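Local coordinates for protein Cap5O (Staphylococcus aureus, PDB 3OJO) that probably oxidises UDP-N-acetyl-mannosamine with NAD as the hydride acceptor, a step that supplies a sugar acid for capsular polysaccharide synthesis, at residues Pro261-Gly266 and Asp405-Val410; Lys326-Asp331 and Asp383-Lys388. One frame throughout, in Å; residues are numbered along the deposited sequence.

Contact 1. Residues Pro261-Gly266 and Asp405-Val410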
ATOM      1  N   PRO B 261       8.007   5.248   8.283  1.00 39.65           N
ATOM      2  CA  PRO B 261       9.348   4.841   7.824  1.00 40.02           C
ATOM      3  C   PRO B 261      10.168   4.301   9.002  1.00 45.81           C
ATOM      4  O   PRO B 261       9.760   4.443  10.170  1.00 46.80           O
ATOM      5  CB  PRO B 261       9.946   6.133   7.275  1.00 41.60           C
ATOM      6  CG  PRO B 261       9.219   7.236   8.005  1.00 45.13           C
ATOM      7  CD  PRO B 261       7.917   6.709   8.504  1.00 40.17           C
ATOM      8  N   GLY B 262      11.308   3.688   8.696  1.00 41.48           N
ATOM      9  CA  GLY B 262      12.176   3.111   9.714  1.00 40.71           C
ATOM     10  C   GLY B 262      13.565   2.753   9.229  1.00 43.84           C
ATOM     11  O   GLY B 262      13.974   3.137   8.135  1.00 43.59           O
ATOM     12  N   PRO B 263      14.307   1.983  10.033  1.00 41.06           N
ATOM     13  CA  PRO B 263      15.685   1.611   9.645  1.00 41.30           C
ATOM     14  C   PRO B 263      15.808   0.448   8.649  1.00 45.74           C
ATOM     15  O   PRO B 263      16.912   0.054   8.259  1.00 43.80           O
ATOM     16  CB  PRO B 263      16.327   1.267  10.991  1.00 43.22           C
ATOM     17  CG  PRO B 263      15.205   0.813  11.860  1.00 46.89           C
ATOM     18  CD  PRO B 263      13.949   1.466  11.371  1.00 42.21           C
ATOM     19  N   GLY B 264      14.665  -0.087   8.246  1.00 44.31           N
ATOM     20  CA  GLY B 264      14.560  -1.235   7.358  1.00 44.38           C
ATOM     21  C   GLY B 264      13.493  -2.186   7.859  1.00 47.98           C
ATOM     22  O   GLY B 264      12.707  -1.834   8.746  1.00 47.38           O
ATOM     23  N   VAL B 265      13.437  -3.386   7.269  1.00 45.17           N
ATOM     24  CA  VAL B 265      12.437  -4.414   7.571  1.00 46.05           C
ATOM     25  C   VAL B 265      13.148  -5.726   7.902  1.00 54.30           C
ATOM     26  O   VAL B 265      14.188  -6.006   7.314  1.00 54.64           O
ATOM     27  CB  VAL B 265      11.389  -4.565   6.416  1.00 49.50           C
ATOM     28  CG1 VAL B 265      10.339  -5.621   6.730  1.00 49.43           C
ATOM     29  CG2 VAL B 265      10.700  -3.245   6.119  1.00 49.15           C
ATOM     30  N   GLY B 266      12.590  -6.510   8.824  1.00 53.48           N
ATOM     31  CA  GLY B 266      13.162  -7.788   9.221  1.00 54.62           C
ATOM     32  C   GLY B 266      12.171  -8.925   9.275  1.00 63.70           C
ATOM     33  O   GLY B 266      11.125  -8.853   8.632  1.00 64.49           O
ATOM     34  N   ASP B 405      16.441   9.351  16.016  1.00 45.89           N
ATOM     35  CA  ASP B 405      15.453   8.302  16.205  1.00 43.94           C
ATOM     36  C   ASP B 405      14.829   7.890  14.877  1.00 47.38           C
ATOM     37  O   ASP B 405      14.040   8.633  14.300  1.00 47.70           O
ATOM     38  CB  ASP B 405      14.426   8.744  17.255  1.00 44.64           C
ATOM     39  CG  ASP B 405      13.426   7.710  17.712  1.00 54.04           C
ATOM     40  OD1 ASP B 405      13.639   6.511  17.438  1.00 57.84           O
ATOM     41  OD2 ASP B 405      12.439   8.095  18.356  1.00 54.49           O
ATOM     42  N   THR B 406      15.216   6.699  14.384  1.00 43.04           N
ATOM     43  CA  THR B 406      14.740   6.132  13.126  1.00 41.84           C
ATOM     44  C   THR B 406      13.358   5.484  13.275  1.00 45.85           C
ATOM     45  O   THR B 406      12.757   5.119  12.264  1.00 44.82           O
ATOM     46  CB  THR B 406      15.781   5.137  12.549  1.00 36.83           C
ATOM     47  OG1 THR B 406      15.809   3.958  13.333  1.00 34.72           O
ATOM     48  CG2 THR B 406      17.156   5.731  12.418  1.00 28.70           C
ATOM     49  N   LYS B 407      12.868   5.338  14.528  1.00 43.75           N
ATOM     50  CA  LYS B 407      11.584   4.689  14.862  1.00 43.52           C
ATOM     51  C   LYS B 407      10.484   5.632  15.391  1.00 48.74           C
ATOM     52  O   LYS B 407       9.334   5.203  15.481  1.00 48.47           O
ATOM     53  CB  LYS B 407      11.803   3.522  15.865  1.00 44.45           C
ATOM     54  CG  LYS B 407      12.582   2.328  15.316  1.00 44.97           C
ATOM     55  CD  LYS B 407      11.830   1.543  14.226  1.00 45.72           C
ATOM     56  CE  LYS B 407      10.729   0.657  14.731  1.00 53.77           C
ATOM     57  NZ  LYS B 407      10.225  -0.229  13.652  1.00 75.86           N
ATOM     58  N   ASN B 408      10.830   6.898  15.741  1.00 46.56           N
ATOM     59  CA  ASN B 408       9.915   7.912  16.304  1.00 47.21           C
ATOM     60  C   ASN B 408       9.219   7.377  17.585  1.00 53.82           C
ATOM     61  O   ASN B 408       7.996   7.477  17.748  1.00 53.72           O
ATOM     62  CB  ASN B 408       8.935   8.440  15.241  1.00 45.34           C
ATOM     63  CG  ASN B 408       8.149   9.659  15.652  1.00 55.65           C
ATOM     64  OD1 ASN B 408       8.638  10.565  16.323  1.00 50.09           O
ATOM     65  ND2 ASN B 408       6.905   9.717  15.236  1.00 42.39           N
ATOM     66  N   VAL B 409      10.034   6.777  18.478  1.00 51.22           N
ATOM     67  CA  VAL B 409       9.613   6.136  19.719  1.00 51.96           C
ATOM     68  C   VAL B 409       9.609   7.071  20.948  1.00 59.99           C
ATOM     69  O   VAL B 409       8.724   6.937  21.798  1.00 59.84           O
ATOM     70  CB  VAL B 409      10.351   4.778  19.944  1.00 55.58           C
ATOM     71  CG1 VAL B 409      11.820   4.968  20.311  1.00 55.16           C
ATOM     72  CG2 VAL B 409       9.639   3.909  20.969  1.00 55.45           C
ATOM     73  N   VAL B 410      10.573   8.017  21.031  1.00 59.71           N
ATOM     74  CA  VAL B 410      10.685   8.952  22.153  1.00 61.12           C
ATOM     75  C   VAL B 410       9.511   9.918  22.162  1.00 70.55           C
ATOM     76  O   VAL B 410       9.307  10.665  21.203  1.00 70.50           O
ATOM     77  CB  VAL B 410      12.044   9.689  22.221  1.00 64.66           C
ATOM     78  CG1 VAL B 410      12.219  10.374  23.575  1.00 64.45           C
ATOM     79  CG2 VAL B 410      13.200   8.736  21.966  1.00 64.22           C
TER

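Contact 2. Residues Lys326-Asp331 and Asp383-Lys388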
ATOM      1  N   LYS B 326      11.424  -5.937  15.876  1.00 54.70           N
ATOM      2  CA  LYS B 326      10.248  -5.522  16.611  1.00 54.48           C
ATOM      3  C   LYS B 326      10.661  -5.048  17.999  1.00 59.09           C
ATOM      4  O   LYS B 326      11.707  -5.456  18.510  1.00 60.16           O
ATOM      5  CB  LYS B 326       9.193  -6.651  16.669  1.00 56.57           C
ATOM      6  CG  LYS B 326       8.793  -7.181  15.298  1.00 66.53           C
ATOM      7  CD  LYS B 326       7.723  -8.248  15.365  1.00 77.64           C
ATOM      8  CE  LYS B 326       7.607  -8.990  14.050  1.00 91.57           C
ATOM      9  NZ  LYS B 326       8.751  -9.921  13.820  1.00 99.67           N
ATOM     10  N   GLY B 327       9.852  -4.170  18.574  1.00 53.66           N
ATOM     11  CA  GLY B 327      10.057  -3.669  19.920  1.00 53.39           C
ATOM     12  C   GLY B 327       9.585  -4.655  20.972  1.00 58.19           C
ATOM     13  O   GLY B 327       8.650  -5.415  20.732  1.00 59.20           O
ATOM     14  N   ASP B 328      10.259  -4.675  22.126  1.00 55.20           N
ATOM     15  CA  ASP B 328       9.988  -5.513  23.296  1.00 55.61           C
ATOM     16  C   ASP B 328      10.063  -7.027  23.031  1.00 60.42           C
ATOM     17  O   ASP B 328       9.442  -7.825  23.738  1.00 59.08           O
ATOM     18  CB  ASP B 328       8.685  -5.086  23.998  1.00 57.67           C
ATOM     19  CG  ASP B 328       8.586  -3.595  24.254  1.00 64.06           C
ATOM     20  OD1 ASP B 328       7.576  -2.993  23.853  1.00 65.86           O
ATOM     21  OD2 ASP B 328       9.506  -3.039  24.886  1.00 64.64           O
ATOM     22  N   VAL B 329      10.886  -7.399  22.035  1.00 58.29           N
ATOM     23  CA  VAL B 329      11.181  -8.767  21.618  1.00 58.18           C
ATOM     24  C   VAL B 329      12.714  -8.962  21.705  1.00 63.15           C
ATOM     25  O   VAL B 329      13.449  -7.974  21.636  1.00 61.79           O
ATOM     26  CB  VAL B 329      10.552  -9.099  20.229  1.00 62.09           C
ATOM     27  CG1 VAL B 329      11.366  -8.531  19.073  1.00 62.20           C
ATOM     28  CG2 VAL B 329      10.332 -10.596  20.056  1.00 62.01           C
ATOM     29  N   ASP B 330      13.180 -10.210  21.943  1.00 62.02           N
ATOM     30  CA  ASP B 330      14.605 -10.544  22.075  1.00 62.98           C
ATOM     31  C   ASP B 330      15.209 -11.147  20.769  1.00 67.00           C
ATOM     32  O   ASP B 330      16.344 -11.650  20.771  1.00 66.37           O
ATOM     33  CB  ASP B 330      14.835 -11.462  23.303  1.00 65.32           C
ATOM     34  CG  ASP B 330      14.423 -12.918  23.136  1.00 82.28           C
ATOM     35  OD1 ASP B 330      15.235 -13.807  23.491  1.00 82.63           O
ATOM     36  OD2 ASP B 330      13.277 -13.171  22.671  1.00 92.03           O
ATOM     37  N   ASP B 331      14.443 -11.063  19.665  1.00 63.30           N
ATOM     38  CA  ASP B 331      14.796 -11.587  18.346  1.00 63.46           C
ATOM     39  C   ASP B 331      15.703 -10.644  17.528  1.00 66.96           C
ATOM     40  O   ASP B 331      15.249  -9.611  17.016  1.00 65.99           O
ATOM     41  CB  ASP B 331      13.526 -11.987  17.572  1.00 65.65           C
ATOM     42  CG  ASP B 331      13.697 -13.227  16.729  1.00 82.47           C
ATOM     43  OD1 ASP B 331      13.670 -14.342  17.301  1.00 84.57           O
ATOM     44  OD2 ASP B 331      13.845 -13.090  15.498  1.00 90.68           O
ATOM     45  N   ASP B 383      11.851   0.141  18.557  1.00 46.55           N
ATOM     46  CA  ASP B 383      10.780   0.837  19.274  1.00 47.13           C
ATOM     47  C   ASP B 383      10.389   0.144  20.616  1.00 53.27           C
ATOM     48  O   ASP B 383       9.210  -0.110  20.893  1.00 53.04           O
ATOM     49  CB  ASP B 383       9.566   1.137  18.350  1.00 48.86           C
ATOM     50  CG  ASP B 383       8.868  -0.067  17.733  1.00 59.02           C
ATOM     51  OD1 ASP B 383       9.369  -1.206  17.900  1.00 60.50           O
ATOM     52  OD2 ASP B 383       7.843   0.131  17.058  1.00 66.48           O
ATOM     53  N   HIS B 384      11.406  -0.129  21.456  1.00 50.32           N
ATOM     54  CA  HIS B 384      11.231  -0.712  22.778  1.00 50.71           C
ATOM     55  C   HIS B 384      10.475   0.262  23.674  1.00 57.99           C
ATOM     56  O   HIS B 384      10.748   1.462  23.631  1.00 57.79           O
ATOM     57  CB  HIS B 384      12.591  -1.037  23.402  1.00 50.86           C
ATOM     58  CG  HIS B 384      13.343  -2.116  22.697  1.00 53.47           C
ATOM     59  ND1 HIS B 384      12.733  -3.300  22.332  1.00 54.85           N
ATOM     60  CD2 HIS B 384      14.650  -2.176  22.366  1.00 55.47           C
ATOM     61  CE1 HIS B 384      13.671  -4.030  21.761  1.00 54.85           C
ATOM     62  NE2 HIS B 384      14.844  -3.399  21.761  1.00 55.57           N
ATOM     63  N   SER B 385       9.515  -0.255  24.470  1.00 57.31           N
ATOM     64  CA  SER B 385       8.674   0.512  25.407  1.00 57.72           C
ATOM     65  C   SER B 385       9.488   1.422  26.323  1.00 61.99           C
ATOM     66  O   SER B 385       9.083   2.558  26.576  1.00 61.53           O
ATOM     67  CB  SER B 385       7.818  -0.433  26.239  1.00 62.35           C
ATOM     68  OG  SER B 385       6.759  -0.957  25.455  1.00 74.36           O
ATOM     69  N   GLU B 386      10.664   0.929  26.766  1.00 58.88           N
ATOM     70  CA  GLU B 386      11.614   1.625  27.637  1.00 58.26           C
ATOM     71  C   GLU B 386      12.095   2.936  27.041  1.00 61.67           C
ATOM     72  O   GLU B 386      12.374   3.876  27.785  1.00 61.69           O
ATOM     73  CB  GLU B 386      12.823   0.724  27.947  1.00 59.68           C
ATOM     74  CG  GLU B 386      12.467  -0.559  28.688  1.00 72.00           C
ATOM     75  CD  GLU B 386      12.264  -1.799  27.837  1.00 91.11           C
ATOM     76  OE1 GLU B 386      11.539  -1.721  26.817  1.00 71.70           O
ATOM     77  OE2 GLU B 386      12.799  -2.865  28.221  1.00 87.99           O
ATOM     78  N   PHE B 387      12.179   3.001  25.703  1.00 58.15           N
ATOM     79  CA  PHE B 387      12.661   4.167  24.960  1.00 57.60           C
ATOM     80  C   PHE B 387      11.642   5.305  24.831  1.00 62.16           C
ATOM     81  O   PHE B 387      12.013   6.407  24.432  1.00 62.10           O
ATOM     82  CB  PHE B 387      13.209   3.738  23.587  1.00 58.92           C
ATOM     83  CG  PHE B 387      14.377   2.767  23.563  1.00 60.21           C
ATOM     84  CD1 PHE B 387      14.703   2.076  22.398  1.00 63.06           C
ATOM     85  CD2 PHE B 387      15.191   2.594  24.682  1.00 61.69           C
ATOM     86  CE1 PHE B 387      15.807   1.212  22.359  1.00 63.86           C
ATOM     87  CE2 PHE B 387      16.289   1.725  24.640  1.00 64.59           C
ATOM     88  CZ  PHE B 387      16.590   1.040  23.481  1.00 62.69           C
ATOM     89  N   LYS B 388      10.370   5.050  25.185  1.00 59.49           N
ATOM     90  CA  LYS B 388       9.283   6.034  25.080  1.00 59.84           C
ATOM     91  C   LYS B 388       9.456   7.170  26.071  1.00 66.87           C
ATOM     92  O   LYS B 388       9.485   8.338  25.677  1.00 66.89           O
ATOM     93  CB  LYS B 388       7.898   5.357  25.220  1.00 61.90           C
ATOM     94  CG  LYS B 388       7.602   4.345  24.111  1.00 76.58           C
ATOM     95  CD  LYS B 388       6.341   3.548  24.356  1.00 87.74           C
ATOM     96  CE  LYS B 388       6.115   2.540  23.253  1.00100.56           C
ATOM     97  NZ  LYS B 388       4.822   1.822  23.414  1.00110.63           N
TER

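Contact 1. Residues Pro261-Gly266 and Asp405-Val410
Pro263 lays one side of its ring obliquely across the side chain of Thr406, with ring atom CG 3.5 Å from Thr406 OG1. That hydroxyl sits in the crowded position between its own backbone N and carbonyl carbon (chi1 71°) and is hydrogen-bonded to Ile380 O; against the carbons of the proline it makes only van der Waals contact. Lys407 comes to the same ring at about a right angle: CG stands beside the backbone N (chi1 -67°) and the bend at chi2 brings Lys407 CD to 3.6 Å from Pro263 CD; a further bend at chi3 turns the rest of the chain. Beside the ring the backbones meet too, Gly262 CA directing a nearly straight C-H...O contact of 3.3 Å at Thr406 O. The loop after helix 243-250, in the central domain of this dehydrogenase family, thus meets the turn that follows strand 402-405 in the parallel sheet of the UDP-binding domain. Asp405 shapes that turn from within. Its OD1 accepts from Lys407 N, forming an Asx turn, though the N-H arrives from well above the carboxylate plane, while the syn side of Asp405 OD2 takes both Val409 N, at 2.7 Å, and Val410 N. The hydroxyl of Tyr419 is also hydrogen-bonded to OD2.

Contact 2. Residues Lys326-Asp331 and Asp383-Lys388
Four hydrogen bonds, one of them weak, join the loop 326-331 to the turn 383-388, and all of them involve Asp328 or its backbone. The first runs from Asp328 N to ND1 of His384, 2.8 Å long and nearly straight, with the donor only 3° out of the imidazole plane. On the other side of the ring NE2 is hydrogen-bonded to Asp356, so the imidazole is held at both nitrogens and its rotation is fixed.

The carboxylate of Asp328, carried beside its own backbone N (chi1 -49°), reaches over the start of 385-388 and takes Ser385 by two groups. Asp328 OD2 accepts from Ser385 N at 2.8 Å through its syn lone pair, whereas Asp328 OD1 receives the hydroxyl, Ser385 OG, at 2.7 Å from 29° above the carboxylate plane. A weak bond from Ser385 N to OD1 makes that amide's grip bifurcated.

Gly327 packs close: its CA lies 3.6 Å from His384 ND1 and 3.3 Å from Asp383 OD1. Within 383-388, Phe387 backs His384, one ring face toward its CB, offset toward the rim.

Electrostatically the site is less comfortable. Glu386 OE1 comes within 3.1 Å of Asp328 OD2, two acceptors side by side, the side chains sliding past each other in opposite directions; OE1 is hydrogen-bonded to His358 NE2.

Both loops follow strands of the UDP-binding domain's parallel sheet, and Lys326 at the head of the first touches bound pyridine-2,6-dicarboxylic acid. Because His384 ND1 accepts from a backbone amide, the ring is probably neutral with its proton on NE2, directed at Asp356, while the Asp328-Glu386 approach may raise the pKa of one carboxyl group.

Contact 1 is buried and contact 2 lies at the surface, yet their centres are only 11 Å apart. The second is local to the UDP-binding domain, tying together loops that follow strands 317-321 and 377-380. The first spans domains, from the central domain to the loop after strand 402-405, the neighbour of 377-380 in the same sheet. Their chemistry follows this placement: no hydrogen bond crosses the buried interface, which rests on van der Waals packing round a proline and one C-H...O contact, whereas charged and polar groups hold the exposed one. They also touch directly, Lys407 CE packing 3.6 Å from Asp383 CG and Val409 CG2 lying against Asp383 CA.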